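PDB 5IQK: beta-lactamase Rm3 from Uncultured bacterium, which probably hydrolyses the beta-lactam ring of antibiotics with zinc, as a subclass B3 metallo-beta-lactamase. Local coordinates for residues A[16-24]-A[164-175]; A[25-34]-A[220-230]. All blocks are in the same frame, centred on the assembly; numbering follows the deposited sequence.

The chain leaves its N-terminal region through the hairpin 16-24 and runs directly on into the loop 25-34, then returns much later as hairpin 164-175 and finally as 220-230. Contact 1 closes a loop of about 140 residues, contact 2 one of about 186, and their segments alternate, so the loops cross. Both join the start of the seven-stranded sheet to the five-stranded one, in which strands 171-178 and 218-221 are neighbours: contact 1 where the turn of the first hairpin lies across the strands of the second, contact 2 beside the zinc site.

Contact 1. Residues A[16-24]-A[164-175]; sequences PFRLFGNTY and WQSCDGPRCLNM
Two beta hairpins, one from each sheet of the sandwich, meet here: the turn of hairpin 16-24 packs across the strands of hairpin 164-175, with strands 17-20 and 164-168 running at 103° to each other. The first hairpin carries a classic bulge, L19 and F20 both facing T23, and a type II' turn from F20 to T23. F20 reaches across with its CG anti to the backbone N (chi1 -174°), which lays the ring on the second hairpin. L173 CD1 sits over the middle of one face, 3.4 Å from the centroid of the F20 ring, in a CH-pi contact. D168 OD2 lies over the rim of the opposite face, while the carbonyl oxygens of S166 and R171 lie at the ring edge; F20 CE1 is 3.1 Å from S166 O. Beside the F20 ring runs a short chain of hydrogen bonds. The indole W164 NE1 donates in its ring plane to T23 OG1 at 3.0 Å, almost straight at 171°. T23 OG1 donates to S166 OG at 2.5 Å, and S166 OG donates to N22 OD1 at 2.7 Å, coming from above the carbonyl plane. N22 OD1 also accepts from a water that takes the N-H of C167, while N22 ND2 bonds to T37 O. Each hydroxyl thus both accepts and donates, which fixes its rotation. At the turn, G21 N makes a weak bond to D168 OD2, and R18 NE holds G21 O at 2.8 Å. The C167–C172 disulfide ties together the strands of the second hairpin. Such packing of hairpin against hairpin joins the two sheets of the alpha-beta/beta-alpha sandwich.

Contact 2. Residues A[25-34]-A[220-230]; sequences YVGMKGLSSV and ISAHPEASQLW. With ZN (zinc ion), chain D.
Beside the dinuclear zinc site, the loop between strands 23-25 and 34-36 packs on residues 220-230, which carry the zinc ligand H223. H223 NE2 binds zinc at 2.0 Å, in a site completed by D81, H82 and two waters. On the other side of the imidazole, H223 ND1 donates in the ring plane to a water 2.7 Å away, and that water donates in turn to G30 O and E225 OE1; this second shell probably sets the rotation of the ring. L31 lies alongside H223, bringing CD2 against CE1. A backbone bond lies next to it, S32 N donating to A222 O at 2.9 Å, and the side chain adds a bond to a carbonyl: S32 OG, anti to the carbonyl carbon (chi1 -63°), reaches S221 O at 2.7 Å. Farther from the metal, W230 NE1 donates to a lone pair of K29 O at 2.9 Å, while K29 CD rests over the five-membered ring and K29 NZ goes on to Q14. W230 turns its edge to the face of Y25 in an offset edge-to-face pair, planes at 87°. L229 CD2 covers a face of Y25 at 3.9 Å from the centroid, and Y25 OH, bonded to M28 O at 2.7 Å, meets P224 CG. Hydrogen bonds to backbone carbonyls and packed rings thus join the loop to the start of helix 229-239, while L31 and the bridging water form the second shell of a histidine ligand in a two-zinc active site.

Contact 1. Residues A[16-24]-A[164-175]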
loop_
_atom_site.group_PDB
_atom_site.type_symbol
_atom_site.label_atom_id
_atom_site.label_comp_id
_atom_site.label_asym_id
_atom_site.label_seq_id
_atom_site.Cartn_x
_atom_site.Cartn_y
_atom_site.Cartn_z
ATOM N N PRO A 16 -3.061 14.218 -9.010
ATOM C CA PRO A 16 -3.788 13.783 -7.809
ATOM C C PRO A 16 -5.285 14.085 -7.881
ATOM O O PRO A 16 -5.686 14.982 -8.613
ATOM C CB PRO A 16 -3.123 14.587 -6.694
ATOM C CG PRO A 16 -2.696 15.851 -7.371
ATOM C CD PRO A 16 -2.275 15.441 -8.761
ATOM N N PHE A 17 -6.096 13.340 -7.133
ATOM C CA PHE A 17 -7.550 13.505 -7.169
ATOM C C PHE A 17 -8.226 13.010 -5.890
ATOM O O PHE A 17 -7.701 12.158 -5.166
ATOM C CB PHE A 17 -8.155 12.767 -8.375
ATOM C CG PHE A 17 -7.797 11.302 -8.443
ATOM C CD1 PHE A 17 -8.671 10.334 -7.966
ATOM C CD2 PHE A 17 -6.597 10.898 -8.999
ATOM C CE1 PHE A 17 -8.343 8.985 -8.026
ATOM C CE2 PHE A 17 -6.266 9.561 -9.061
ATOM C CZ PHE A 17 -7.141 8.607 -8.574
ATOM N N ARG A 18 -9.431 13.458 -5.662
ATOM C CA ARG A 18 -10.179 13.008 -4.542
ATOM C C ARG A 18 -10.859 11.706 -4.826
ATOM O O ARG A 18 -11.402 11.494 -5.869
ATOM C CB ARG A 18 -11.241 14.043 -4.166
ATOM C CG ARG A 18 -12.229 13.558 -3.144
ATOM C CD ARG A 18 -13.384 14.539 -3.005
ATOM N NE ARG A 18 -13.575 15.049 -1.664
ATOM C CZ ARG A 18 -14.372 16.045 -1.388
ATOM N NH1 ARG A 18 -15.044 16.608 -2.365
ATOM N NH2 ARG A 18 -14.532 16.464 -0.156
ATOM N N LEU A 19 -10.824 10.814 -3.865
ATOM C CA LEU A 19 -11.486 9.525 -4.004
ATOM C C LEU A 19 -12.884 9.579 -3.428
ATOM O O LEU A 19 -13.873 9.394 -4.139
ATOM C CB LEU A 19 -10.676 8.434 -3.315
ATOM C CG LEU A 19 -9.429 8.036 -4.079
ATOM C CD1 LEU A 19 -8.450 7.368 -3.120
ATOM C CD2 LEU A 19 -9.823 7.097 -5.209
ATOM N N PHE A 20 -12.945 9.831 -2.124
ATOM C CA PHE A 20 -14.201 10.010 -1.416
ATOM C C PHE A 20 -13.948 10.786 -0.135
ATOM O O PHE A 20 -13.061 10.437 0.638
ATOM C CB PHE A 20 -14.860 8.667 -1.106
ATOM C CG PHE A 20 -16.231 8.801 -0.514
ATOM C CD1 PHE A 20 -16.425 8.685 0.856
ATOM C CD2 PHE A 20 -17.322 9.071 -1.320
ATOM C CE1 PHE A 20 -17.687 8.819 1.407
ATOM C CE2 PHE A 20 -18.590 9.214 -0.776
ATOM C CZ PHE A 20 -18.773 9.088 0.587
ATOM N N GLY A 21 -14.720 11.848 0.075
ATOM C CA GLY A 21 -14.614 12.657 1.274
ATOM C C GLY A 21 -13.220 13.202 1.514
ATOM O O GLY A 21 -12.665 13.912 0.682
ATOM N N ASN A 22 -12.636 12.832 2.645
ATOM C CA ASN A 22 -11.322 13.329 3.019
ATOM C C ASN A 22 -10.185 12.414 2.559
ATOM O O ASN A 22 -9.061 12.555 3.026
ATOM C CB ASN A 22 -11.242 13.535 4.536
ATOM C CG ASN A 22 -11.488 12.247 5.317
ATOM O OD1 ASN A 22 -12.306 11.416 4.923
ATOM N ND2 ASN A 22 -10.763 12.071 6.416
ATOM N N THR A 23 -10.493 11.481 1.660
ATOM C CA THR A 23 -9.484 10.545 1.138
ATOM C C THR A 23 -9.062 10.918 -0.285
ATOM O O THR A 23 -9.905 10.991 -1.177
ATOM C CB THR A 23 -10.008 9.095 1.144
ATOM O OG1 THR A 23 -10.347 8.696 2.482
ATOM C CG2 THR A 23 -8.943 8.125 0.572
ATOM N N TYR A 24 -7.764 11.136 -0.495
ATOM C CA TYR A 24 -7.259 11.564 -1.806
ATOM C C TYR A 24 -6.168 10.634 -2.317
ATOM O O TYR A 24 -5.409 10.089 -1.516
ATOM C CB TYR A 24 -6.672 12.960 -1.742
ATOM C CG TYR A 24 -7.641 14.016 -1.271
ATOM C CD1 TYR A 24 -8.255 14.858 -2.178
ATOM C CD2 TYR A 24 -7.940 14.164 0.078
ATOM C CE1 TYR A 24 -9.146 15.837 -1.756
ATOM C CE2 TYR A 24 -8.824 15.138 0.501
ATOM C CZ TYR A 24 -9.424 15.965 -0.425
ATOM O OH TYR A 24 -10.310 16.935 -0.009
ATOM N N TRP A 164 -10.311 2.409 7.124
ATOM C CA TRP A 164 -10.821 3.576 7.816
ATOM C C TRP A 164 -12.135 3.967 7.167
ATOM O O TRP A 164 -12.505 3.414 6.133
ATOM C CB TRP A 164 -9.812 4.727 7.752
ATOM C CG TRP A 164 -9.582 5.267 6.365
ATOM C CD1 TRP A 164 -10.121 6.397 5.825
ATOM C CD2 TRP A 164 -8.760 4.689 5.338
ATOM N NE1 TRP A 164 -9.682 6.571 4.539
ATOM C CE2 TRP A 164 -8.845 5.535 4.213
ATOM C CE3 TRP A 164 -7.959 3.548 5.266
ATOM C CZ2 TRP A 164 -8.168 5.275 3.033
ATOM C CZ3 TRP A 164 -7.281 3.285 4.087
ATOM C CH2 TRP A 164 -7.387 4.141 2.989
ATOM N N GLN A 165 -12.824 4.945 7.749
ATOM C CA GLN A 165 -14.044 5.468 7.145
ATOM C C GLN A 165 -13.839 6.897 6.675
ATOM O O GLN A 165 -13.120 7.665 7.302
ATOM C CB GLN A 165 -15.223 5.431 8.133
ATOM C CG GLN A 165 -15.523 4.075 8.715
ATOM C CD GLN A 165 -16.929 3.982 9.276
ATOM O OE1 GLN A 165 -17.552 4.996 9.611
ATOM N NE2 GLN A 165 -17.442 2.760 9.373
ATOM N N SER A 166 -14.470 7.234 5.557
ATOM C CA SER A 166 -14.488 8.602 5.063
ATOM C C SER A 166 -15.931 8.977 4.796
ATOM O O SER A 166 -16.705 8.158 4.303
ATOM C CB SER A 166 -13.647 8.760 3.796
ATOM O OG SER A 166 -12.276 8.876 4.123
ATOM N N CYS A 167 -16.282 10.212 5.142
ATOM C CA CYS A 167 -17.654 10.699 5.028
ATOM C C CYS A 167 -17.755 11.908 4.113
ATOM O O CYS A 167 -16.850 12.738 4.079
ATOM C CB CYS A 167 -18.211 11.042 6.409
ATOM S SG CYS A 167 -18.240 9.656 7.590
ATOM N N ASP A 168 -18.859 12.002 3.405
ATOM C CA ASP A 168 -19.143 13.164 2.565
ATOM C C ASP A 168 -20.457 13.676 3.117
ATOM O O ASP A 168 -21.469 13.653 2.475
ATOM C CB ASP A 168 -19.229 12.858 1.084
ATOM C CG ASP A 168 -18.316 13.794 0.226
ATOM O OD1 ASP A 168 -18.511 15.036 0.294
ATOM O OD2 ASP A 168 -17.404 13.282 -0.493
ATOM N N GLY A 169 -20.384 14.111 4.360
ATOM C CA GLY A 169 -21.487 14.649 5.142
ATOM C C GLY A 169 -22.140 13.549 5.954
ATOM O O GLY A 169 -21.499 12.992 6.847
ATOM N N PRO A 170 -23.409 13.229 5.663
ATOM C CA PRO A 170 -24.077 12.155 6.408
ATOM C C PRO A 170 -23.710 10.743 5.936
ATOM O O PRO A 170 -23.859 9.802 6.718
ATOM C CB PRO A 170 -25.566 12.421 6.172
ATOM C CG PRO A 170 -25.631 13.285 4.968
ATOM C CD PRO A 170 -24.349 14.048 4.882
ATOM N N ARG A 171 -23.211 10.584 4.712
ATOM C CA ARG A 171 -22.905 9.237 4.222
ATOM C C ARG A 171 -21.442 8.870 4.483
ATOM O O ARG A 171 -20.526 9.591 4.083
ATOM C CB ARG A 171 -23.227 9.150 2.728
ATOM C CG ARG A 171 -22.874 7.841 2.046
ATOM C CD ARG A 171 -22.984 7.998 0.535
ATOM N NE ARG A 171 -22.732 6.755 -0.187
ATOM C CZ ARG A 171 -22.347 6.696 -1.458
ATOM N NH1 ARG A 171 -22.169 7.814 -2.148
ATOM N NH2 ARG A 171 -22.130 5.521 -2.039
ATOM N N CYS A 172 -21.238 7.747 5.169
ATOM C CA CYS A 172 -19.911 7.204 5.420
ATOM C C CYS A 172 -19.626 5.991 4.550
ATOM O O CYS A 172 -20.507 5.167 4.324
ATOM C CB CYS A 172 -19.746 6.838 6.895
ATOM S SG CYS A 172 -19.716 8.311 7.996
ATOM N N LEU A 173 -18.402 5.881 4.059
ATOM C CA LEU A 173 -18.033 4.689 3.320
ATOM C C LEU A 173 -16.823 4.033 3.963
ATOM O O LEU A 173 -16.009 4.706 4.599
ATOM C CB LEU A 173 -17.745 5.024 1.859
ATOM C CG LEU A 173 -18.954 5.454 1.032
ATOM C CD1 LEU A 173 -18.537 5.697 -0.403
ATOM C CD2 LEU A 173 -20.058 4.414 1.114
ATOM N N ASN A 174 -16.724 2.716 3.812
ATOM C CA ASN A 174 -15.568 1.972 4.291
ATOM C C ASN A 174 -14.447 1.974 3.259
ATOM O O ASN A 174 -14.627 1.506 2.134
ATOM C CB ASN A 174 -15.961 0.538 4.656
ATOM C CG ASN A 174 -17.021 0.490 5.733
ATOM O OD1 ASN A 174 -16.885 1.138 6.766
ATOM N ND2 ASN A 174 -18.091 -0.260 5.489
ATOM N N MET A 175 -13.301 2.519 3.652
ATOM C CA MET A 175 -12.152 2.628 2.768
ATOM C C MET A 175 -11.172 1.518 3.078
ATOM O O MET A 175 -10.986 1.134 4.232
ATOM C CB MET A 175 -11.460 3.976 2.922
ATOM C CG MET A 175 -12.419 5.150 3.064
ATOM S SD MET A 175 -13.467 5.412 1.620
ATOM C CE MET A 175 -12.281 6.161 0.505
HETATM O O HOH W 1 -14.931 11.671 6.766
#

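Contact 2. Residues A[25-34]-A[220-230]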
loop_
_atom_site.group_PDB
_atom_site.type_symbol
_atom_site.label_atom_id
_atom_site.label_comp_id
_atom_site.label_asym_id
_atom_site.label_seq_id
_atom_site.Cartn_x
_atom_site.Cartn_y
_atom_site.Cartn_z
ATOM N N TYR A 25 -6.051 10.516 -3.637
ATOM C CA TYR A 25 -4.919 9.814 -4.267
ATOM C C TYR A 25 -3.779 10.787 -4.590
ATOM O O TYR A 25 -4.000 11.803 -5.249
ATOM C CB TYR A 25 -5.372 9.111 -5.540
ATOM C CG TYR A 25 -4.323 8.169 -6.121
ATOM C CD1 TYR A 25 -4.187 6.878 -5.637
ATOM C CD2 TYR A 25 -3.473 8.588 -7.131
ATOM C CE1 TYR A 25 -3.232 6.004 -6.162
ATOM C CE2 TYR A 25 -2.505 7.710 -7.679
ATOM C CZ TYR A 25 -2.398 6.436 -7.176
ATOM O OH TYR A 25 -1.454 5.579 -7.691
ATOM N N VAL A 26 -2.567 10.488 -4.122
ATOM C CA VAL A 26 -1.420 11.367 -4.365
ATOM C C VAL A 26 -0.212 10.596 -4.904
ATOM O O VAL A 26 0.922 11.092 -4.862
ATOM C CB VAL A 26 -1.004 12.130 -3.084
ATOM C CG1 VAL A 26 -2.078 13.129 -2.691
ATOM C CG2 VAL A 26 -0.738 11.166 -1.948
ATOM N N GLY A 27 -0.472 9.401 -5.431
ATOM C CA GLY A 27 0.574 8.528 -5.926
ATOM C C GLY A 27 0.930 8.718 -7.397
ATOM O O GLY A 27 0.762 9.800 -7.974
ATOM N N MET A 28 1.453 7.646 -7.994
ATOM C CA MET A 28 1.979 7.653 -9.357
ATOM C C MET A 28 1.168 6.683 -10.225
ATOM O O MET A 28 0.220 6.063 -9.748
ATOM C CB MET A 28 3.468 7.258 -9.363
ATOM C CG MET A 28 4.434 8.302 -8.800
ATOM S SD MET A 28 4.153 8.773 -7.070
ATOM C CE MET A 28 4.180 7.172 -6.248
ATOM N N LYS A 29 1.549 6.524 -11.488
ATOM C CA LYS A 29 0.783 5.666 -12.384
ATOM C C LYS A 29 0.811 4.187 -11.960
ATOM O O LYS A 29 -0.137 3.446 -12.225
ATOM C CB LYS A 29 1.291 5.800 -13.815
ATOM C CG LYS A 29 0.250 5.443 -14.856
ATOM C CD LYS A 29 -0.880 6.450 -14.871
ATOM C CE LYS A 29 -0.483 7.734 -15.596
ATOM N NZ LYS A 29 -1.544 8.773 -15.552
ATOM N N GLY A 30 1.891 3.753 -11.323
ATOM C CA GLY A 30 2.027 2.336 -11.003
ATOM C C GLY A 30 2.239 2.021 -9.538
ATOM O O GLY A 30 2.419 0.849 -9.185
ATOM N N LEU A 31 2.212 3.055 -8.690
ATOM C CA LEU A 31 2.449 2.915 -7.246
ATOM C C LEU A 31 1.527 3.845 -6.467
ATOM O O LEU A 31 1.559 5.057 -6.685
ATOM C CB LEU A 31 3.904 3.242 -6.912
ATOM C CG LEU A 31 4.976 2.383 -7.588
ATOM C CD1 LEU A 31 6.344 3.015 -7.380
ATOM C CD2 LEU A 31 4.930 0.970 -7.028
ATOM N N SER A 32 0.740 3.305 -5.534
ATOM C CA SER A 32 -0.246 4.132 -4.845
ATOM C C SER A 32 0.351 4.874 -3.661
ATOM O O SER A 32 1.305 4.422 -3.034
ATOM C CB SER A 32 -1.440 3.291 -4.374
ATOM O OG SER A 32 -2.128 2.720 -5.483
ATOM N N SER A 33 -0.200 6.050 -3.411
ATOM C CA SER A 33 0.002 6.777 -2.168
ATOM C C SER A 33 -1.319 7.474 -1.897
ATOM O O SER A 33 -1.939 7.990 -2.824
ATOM C CB SER A 33 1.154 7.779 -2.271
ATOM O OG SER A 33 1.344 8.438 -1.020
ATOM N N VAL A 34 -1.775 7.461 -0.648
ATOM C CA VAL A 34 -3.103 7.969 -0.326
ATOM C C VAL A 34 -3.029 8.947 0.851
ATOM O O VAL A 34 -2.365 8.675 1.860
ATOM C CB VAL A 34 -4.084 6.799 0.004
ATOM C CG1 VAL A 34 -5.393 7.318 0.616
ATOM C CG2 VAL A 34 -4.376 5.983 -1.256
ATOM N N ILE A 220 -8.365 0.908 -2.660
ATOM C CA ILE A 220 -7.132 1.292 -3.330
ATOM C C ILE A 220 -6.085 0.197 -3.079
ATOM O O ILE A 220 -5.761 -0.109 -1.927
ATOM C CB ILE A 220 -6.583 2.641 -2.843
ATOM C CG1 ILE A 220 -7.643 3.745 -2.952
ATOM C CG2 ILE A 220 -5.336 3.015 -3.639
ATOM C CD1 ILE A 220 -8.417 3.964 -1.661
ATOM N N SER A 221 -5.574 -0.408 -4.142
ATOM C CA SER A 221 -4.510 -1.413 -3.993
ATOM C C SER A 221 -3.129 -0.766 -4.102
ATOM O O SER A 221 -2.951 0.209 -4.833
ATOM C CB SER A 221 -4.655 -2.518 -5.047
ATOM O OG SER A 221 -4.820 -1.940 -6.330
ATOM N N ALA A 222 -2.154 -1.333 -3.394
ATOM C CA ALA A 222 -0.796 -0.792 -3.345
ATOM C C ALA A 222 -0.240 -0.563 -4.752
ATOM O O ALA A 222 0.421 0.445 -5.008
ATOM C CB ALA A 222 0.115 -1.729 -2.544
ATOM N N HIS A 223 -0.529 -1.490 -5.663
ATOM C CA HIS A 223 -0.318 -1.234 -7.093
ATOM C C HIS A 223 -1.692 -0.931 -7.685
ATOM O O HIS A 223 -2.538 -1.825 -7.749
ATOM C CB HIS A 223 0.350 -2.443 -7.787
ATOM C CG HIS A 223 1.799 -2.610 -7.449
ATOM N ND1 HIS A 223 2.815 -2.306 -8.333
ATOM C CD2 HIS A 223 2.402 -3.062 -6.325
ATOM C CE1 HIS A 223 3.980 -2.541 -7.759
ATOM N NE2 HIS A 223 3.756 -3.019 -6.545
ATOM N N PRO A 224 -1.938 0.338 -8.084
ATOM C CA PRO A 224 -3.301 0.814 -8.369
ATOM C C PRO A 224 -4.033 0.042 -9.475
ATOM O O PRO A 224 -5.236 -0.148 -9.339
ATOM C CB PRO A 224 -3.090 2.289 -8.769
ATOM C CG PRO A 224 -1.658 2.392 -9.162
ATOM C CD PRO A 224 -0.937 1.399 -8.282
ATOM N N GLU A 225 -3.347 -0.415 -10.523
ATOM C CA GLU A 225 -4.039 -1.129 -11.591
ATOM C C GLU A 225 -4.639 -2.450 -11.103
ATOM O O GLU A 225 -5.541 -2.985 -11.742
ATOM C CB GLU A 225 -3.107 -1.396 -12.784
ATOM C CG GLU A 225 -1.768 -0.691 -12.717
ATOM C CD GLU A 225 -0.833 -1.311 -11.691
ATOM O OE1 GLU A 225 -0.290 -0.557 -10.860
ATOM O OE2 GLU A 225 -0.649 -2.548 -11.713
ATOM N N ALA A 226 -4.141 -2.978 -9.984
ATOM C CA ALA A 226 -4.687 -4.231 -9.443
ATOM C C ALA A 226 -6.098 -4.025 -8.880
ATOM O O ALA A 226 -6.787 -4.987 -8.547
ATOM C CB ALA A 226 -3.775 -4.810 -8.373
ATOM N N SER A 227 -6.519 -2.772 -8.750
ATOM C CA SER A 227 -7.903 -2.488 -8.366
ATOM C C SER A 227 -8.587 -1.654 -9.442
ATOM O O SER A 227 -9.593 -0.991 -9.181
ATOM C CB SER A 227 -7.970 -1.771 -7.014
ATOM O OG SER A 227 -7.371 -0.481 -7.050
ATOM N N GLN A 228 -8.035 -1.695 -10.654
ATOM C CA GLN A 228 -8.606 -1.001 -11.822
ATOM C C GLN A 228 -8.811 0.493 -11.576
ATOM O O GLN A 228 -9.824 1.081 -12.007
ATOM C CB GLN A 228 -9.943 -1.630 -12.233
ATOM C CG GLN A 228 -9.857 -3.124 -12.562
ATOM C CD GLN A 228 -9.939 -3.977 -11.310
ATOM O OE1 GLN A 228 -10.761 -3.715 -10.430
ATOM N NE2 GLN A 228 -9.077 -4.993 -11.213
ATOM N N LEU A 229 -7.852 1.121 -10.901
ATOM C CA LEU A 229 -8.044 2.514 -10.489
ATOM C C LEU A 229 -8.137 3.454 -11.681
ATOM O O LEU A 229 -8.848 4.468 -11.610
ATOM C CB LEU A 229 -6.925 2.974 -9.553
ATOM C CG LEU A 229 -7.126 4.340 -8.888
ATOM C CD1 LEU A 229 -8.448 4.383 -8.128
ATOM C CD2 LEU A 229 -5.970 4.666 -7.957
ATOM N N TRP A 230 -7.419 3.160 -12.764
ATOM C CA TRP A 230 -7.436 4.093 -13.892
ATOM C C TRP A 230 -8.709 3.963 -14.722
ATOM O O TRP A 230 -9.183 4.962 -15.278
ATOM C CB TRP A 230 -6.170 3.921 -14.745
ATOM C CG TRP A 230 -4.930 4.006 -13.912
ATOM C CD1 TRP A 230 -3.827 3.197 -13.996
ATOM C CD2 TRP A 230 -4.681 4.912 -12.813
ATOM N NE1 TRP A 230 -2.906 3.557 -13.040
ATOM C CE2 TRP A 230 -3.404 4.597 -12.300
ATOM C CE3 TRP A 230 -5.406 5.967 -12.228
ATOM C CZ2 TRP A 230 -2.836 5.292 -11.228
ATOM C CZ3 TRP A 230 -4.844 6.652 -11.161
ATOM C CH2 TRP A 230 -3.568 6.310 -10.672
HETATM ZN ZN ZN D . 5.093 -3.182 -5.030
HETATM O O HOH W 2 2.477 -1.187 -10.762
HETATM O O HOH W 3 4.122 -5.271 -4.440
HETATM O O HOH W 4 6.398 -4.792 -4.644
#